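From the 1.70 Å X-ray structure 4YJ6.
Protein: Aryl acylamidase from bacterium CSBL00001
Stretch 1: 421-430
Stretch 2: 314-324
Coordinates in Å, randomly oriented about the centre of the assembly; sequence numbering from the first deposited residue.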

# COMPACT_ATOMS: atom_id res chain seq x y z
N GLY A 421 -25.05 10.16 4.92
CA GLY A 421 -25.99 10.81 4.02
C GLY A 421 -25.37 11.73 2.98
O GLY A 421 -26.10 12.35 2.18
N GLU A 422 -24.04 11.83 2.97
CA GLU A 422 -23.35 12.71 2.03
C GLU A 422 -22.77 11.87 0.90
O GLU A 422 -22.16 10.85 1.17
CB GLU A 422 -22.20 13.43 2.75
CG GLU A 422 -21.41 14.30 1.82
CD GLU A 422 -20.32 15.13 2.51
OE1 GLU A 422 -20.48 15.57 3.68
OE2 GLU A 422 -19.30 15.39 1.80
N GLU A 423 -23.00 12.29 -0.35
CA GLU A 423 -22.51 11.55 -1.50
C GLU A 423 -20.99 11.56 -1.47
O GLU A 423 -20.38 12.59 -1.18
CB GLU A 423 -22.97 12.18 -2.82
CG GLU A 423 -24.43 11.91 -3.19
CD GLU A 423 -24.69 10.42 -3.43
OE1 GLU A 423 -24.11 9.83 -4.39
OE2 GLU A 423 -25.44 9.85 -2.62
N ILE A 424 -20.41 10.44 -1.87
CA ILE A 424 -18.95 10.34 -1.91
C ILE A 424 -18.61 9.37 -3.04
O ILE A 424 -19.38 8.42 -3.31
CB ILE A 424 -18.39 9.89 -0.55
CG1 ILE A 424 -16.86 10.09 -0.48
CG2 ILE A 424 -18.75 8.43 -0.19
CD1 ILE A 424 -16.38 10.18 0.99
N ASP A 425 -17.49 9.63 -3.72
CA ASP A 425 -17.08 8.77 -4.82
C ASP A 425 -16.75 7.35 -4.29
O ASP A 425 -15.94 7.18 -3.37
CB ASP A 425 -15.85 9.38 -5.50
CG ASP A 425 -15.40 8.59 -6.71
OD1 ASP A 425 -14.79 7.53 -6.52
OD2 ASP A 425 -15.67 9.01 -7.85
N PRO A 426 -17.40 6.33 -4.85
CA PRO A 426 -17.28 5.00 -4.28
C PRO A 426 -15.95 4.34 -4.63
O PRO A 426 -15.59 3.36 -3.97
CB PRO A 426 -18.44 4.23 -4.93
CG PRO A 426 -18.63 4.89 -6.22
CD PRO A 426 -18.37 6.35 -5.97
N LEU A 427 -15.24 4.86 -5.62
CA LEU A 427 -13.93 4.28 -5.98
C LEU A 427 -12.85 4.77 -5.03
O LEU A 427 -12.03 4.00 -4.54
CB LEU A 427 -13.52 4.65 -7.40
CG LEU A 427 -14.54 4.39 -8.52
CD1 LEU A 427 -13.89 4.73 -9.86
CD2 LEU A 427 -15.02 2.92 -8.49
N ILE A 428 -12.82 6.07 -4.75
CA ILE A 428 -11.68 6.62 -4.05
C ILE A 428 -12.06 7.72 -3.05
O ILE A 428 -11.23 8.19 -2.28
CB ILE A 428 -10.66 7.19 -5.06
CG1 ILE A 428 -9.24 7.30 -4.48
CG2 ILE A 428 -11.09 8.58 -5.53
CD1 ILE A 428 -8.59 5.92 -4.20
N GLY A 429 -13.31 8.16 -3.07
CA GLY A 429 -13.66 9.36 -2.29
C GLY A 429 -13.46 9.26 -0.79
O GLY A 429 -13.20 10.29 -0.12
N TRP A 430 -13.68 8.05 -0.25
CA TRP A 430 -13.54 7.79 1.18
C TRP A 430 -12.07 7.45 1.56
O TRP A 430 -11.75 7.23 2.73
CB TRP A 430 -14.48 6.62 1.57
CG TRP A 430 -14.35 5.48 0.57
CD1 TRP A 430 -15.00 5.35 -0.62
CD2 TRP A 430 -13.46 4.35 0.66
NE1 TRP A 430 -14.57 4.21 -1.28
CE2 TRP A 430 -13.65 3.57 -0.49
CE3 TRP A 430 -12.55 3.91 1.64
CZ2 TRP A 430 -12.92 2.38 -0.73
CZ3 TRP A 430 -11.85 2.73 1.41
CH2 TRP A 430 -12.05 1.98 0.25
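Stretch 2 314-324: SQKQMSDAWCR

One face of a helix, residues 315-324, packs against an extended and then turning segment, 421-430, in a contact that is polar and water-bridged at the start of the helix and apolar farther along it.

Stretch 2 begins with S314 at the N-cap. Its OG accepts from Q317 N at 3.0 Å. From Q315 onward the chain is helical, with regular backbone bonds such as S319 N to Q315 O at 2.9 Å. In stretch 1, after G421, E422 and E423 form a short strand; the rest is loop or turn. It turns at D425, where G429 N donates a hydrogen bond to D425 O at 2.8 Å. The side chain of D425 supports the same turn, because OD1 accepts from L427 N at 2.9 Å and from I428 N at 3.0 Å.

From E422 to D425 stretch 1 runs in roughly the same direction as the helix; beyond D425 it turns back. The CA atoms of I424 and K316 are 6.7 Å apart, and those of G429 and S319 are 5.5 Å apart. Q315, S319, W322 and C323 face stretch 1; steps of four and three, with C323 next to W322, keep them on one side of the helix.

Q315 anchors the first turn. Its NE2 donates to E422 OE2 at 2.9 Å and to E423 O at 3.0 Å, so one amide group ties the helix to both a side chain and the backbone of the strand. Its OE1 lies 3.6 Å from I424 CG1. With chi1 at 57° (p), the side chain of Q315 reaches the strand from the first residue of the helix.

S319 sits over the turn. Its CB is 4.1 Å from G429 CA, and its OG is 3.8 Å from D425 CB. G429 has no side chain, and a CB here would clash with D425 N of its own stretch.

Water fills the gaps between the polar groups. Water 2 donates to Q315 OE1 and S319 OG and accepts from D425 N, each at 2.8 Å. Water 3 accepts from S319 OG at 2.6 Å and donates to D320 OD1 at 2.7 Å and D425 OD2 at 2.8 Å. Both waters therefore join the helix to D425.

I428 makes the apolar part. Its CG1 lies over the face of W322, 3.8 Å from the centroid of the six-membered ring. Its CG2 is 3.7 Å from W322 CE3 and 4.1 Å from C323 SG. The CA-to-CB bond of W430 points away from the helix.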

# COMPACT_ATOMS: atom_id res chain seq x y z
N SER A 314 -14.23 21.22 -2.04
CA SER A 314 -15.04 20.14 -1.49
C SER A 314 -14.35 18.80 -1.73
O SER A 314 -13.51 18.66 -2.62
CB SER A 314 -16.42 20.08 -2.16
OG SER A 314 -16.27 19.66 -3.50
N GLN A 315 -14.72 17.80 -0.94
CA GLN A 315 -14.16 16.47 -1.18
C GLN A 315 -14.51 15.88 -2.56
O GLN A 315 -13.69 15.18 -3.15
CB GLN A 315 -14.51 15.53 -0.04
CG GLN A 315 -16.02 15.38 0.22
CD GLN A 315 -16.61 14.19 -0.52
OE1 GLN A 315 -15.92 13.50 -1.25
NE2 GLN A 315 -17.90 13.93 -0.31
N LYS A 316 -15.69 16.18 -3.11
CA LYS A 316 -15.97 15.78 -4.49
C LYS A 316 -15.06 16.46 -5.48
O LYS A 316 -14.61 15.83 -6.42
CB LYS A 316 -17.44 16.08 -4.88
CG LYS A 316 -17.71 15.70 -6.35
CD LYS A 316 -19.20 15.82 -6.71
CE LYS A 316 -19.55 14.98 -7.96
NZ LYS A 316 -18.91 15.43 -9.24
N GLN A 317 -14.77 17.75 -5.29
CA GLN A 317 -13.87 18.42 -6.21
C GLN A 317 -12.50 17.74 -6.20
O GLN A 317 -11.89 17.56 -7.24
CB GLN A 317 -13.71 19.88 -5.82
CG GLN A 317 -14.93 20.71 -6.26
CD GLN A 317 -14.83 22.16 -5.76
OE1 GLN A 317 -14.55 22.41 -4.59
NE2 GLN A 317 -15.06 23.11 -6.65
N MSE A 318 -12.03 17.38 -5.01
CA MSE A 318 -10.71 16.75 -4.90
C MSE A 318 -10.68 15.34 -5.49
O MSE A 318 -9.73 15.00 -6.20
CB MSE A 318 -10.29 16.73 -3.44
CG MSE A 318 -10.14 18.12 -2.94
SE MSE A 318 -9.10 18.03 -1.31
CE MSE A 318 -10.39 17.06 -0.17
N SER A 319 -11.68 14.51 -5.19
CA SER A 319 -11.68 13.17 -5.75
C SER A 319 -11.83 13.19 -7.27
O SER A 319 -11.20 12.37 -7.96
CB SER A 319 -12.74 12.25 -5.12
OG SER A 319 -14.07 12.68 -5.43
N ASP A 320 -12.65 14.10 -7.80
CA ASP A 320 -12.75 14.22 -9.25
C ASP A 320 -11.39 14.58 -9.88
O ASP A 320 -11.00 14.03 -10.91
CB ASP A 320 -13.76 15.30 -9.66
CG ASP A 320 -15.22 14.87 -9.52
OD1 ASP A 320 -15.50 13.67 -9.33
OD2 ASP A 320 -16.10 15.76 -9.61
N ALA A 321 -10.66 15.50 -9.25
CA ALA A 321 -9.33 15.89 -9.76
C ALA A 321 -8.38 14.71 -9.69
O ALA A 321 -7.61 14.46 -10.63
CB ALA A 321 -8.75 17.07 -8.94
N TRP A 322 -8.41 13.98 -8.58
CA TRP A 322 -7.57 12.75 -8.48
C TRP A 322 -7.88 11.76 -9.59
O TRP A 322 -6.97 11.25 -10.27
CB TRP A 322 -7.80 12.06 -7.13
CG TRP A 322 -6.86 10.85 -6.94
CD1 TRP A 322 -5.59 10.87 -6.41
CD2 TRP A 322 -7.14 9.49 -7.26
NE1 TRP A 322 -5.07 9.60 -6.40
CE2 TRP A 322 -6.00 8.74 -6.91
CE3 TRP A 322 -8.24 8.83 -7.83
CZ2 TRP A 322 -5.93 7.36 -7.10
CZ3 TRP A 322 -8.18 7.47 -8.03
CH2 TRP A 322 -7.02 6.74 -7.67
N CYS A 323 -9.17 11.51 -9.83
CA CYS A 323 -9.55 10.58 -10.89
C CYS A 323 -9.06 11.02 -12.24
O CYS A 323 -8.59 10.20 -13.04
CB CYS A 323 -11.08 10.39 -10.92
SG CYS A 323 -11.72 9.43 -9.52
N ARG A 324 -9.19 12.32 -12.55
CA ARG A 324 -8.68 12.78 -13.83
C ARG A 324 -7.16 12.64 -13.92
O ARG A 324 -6.63 12.26 -14.97
CB ARG A 324 -9.09 14.24 -14.07
CG ARG A 324 -10.58 14.40 -14.46
CD ARG A 324 -10.88 15.84 -14.89
NE ARG A 324 -10.73 16.76 -13.76
CZ ARG A 324 -11.70 17.13 -12.92
NH1 ARG A 324 -12.97 16.68 -13.06
NH2 ARG A 324 -11.40 17.94 -11.92
O HOH W 1 -13.14 12.57 -1.73
O HOH W 2 -16.21 12.17 -3.67
O HOH W 3 -14.60 11.64 -7.77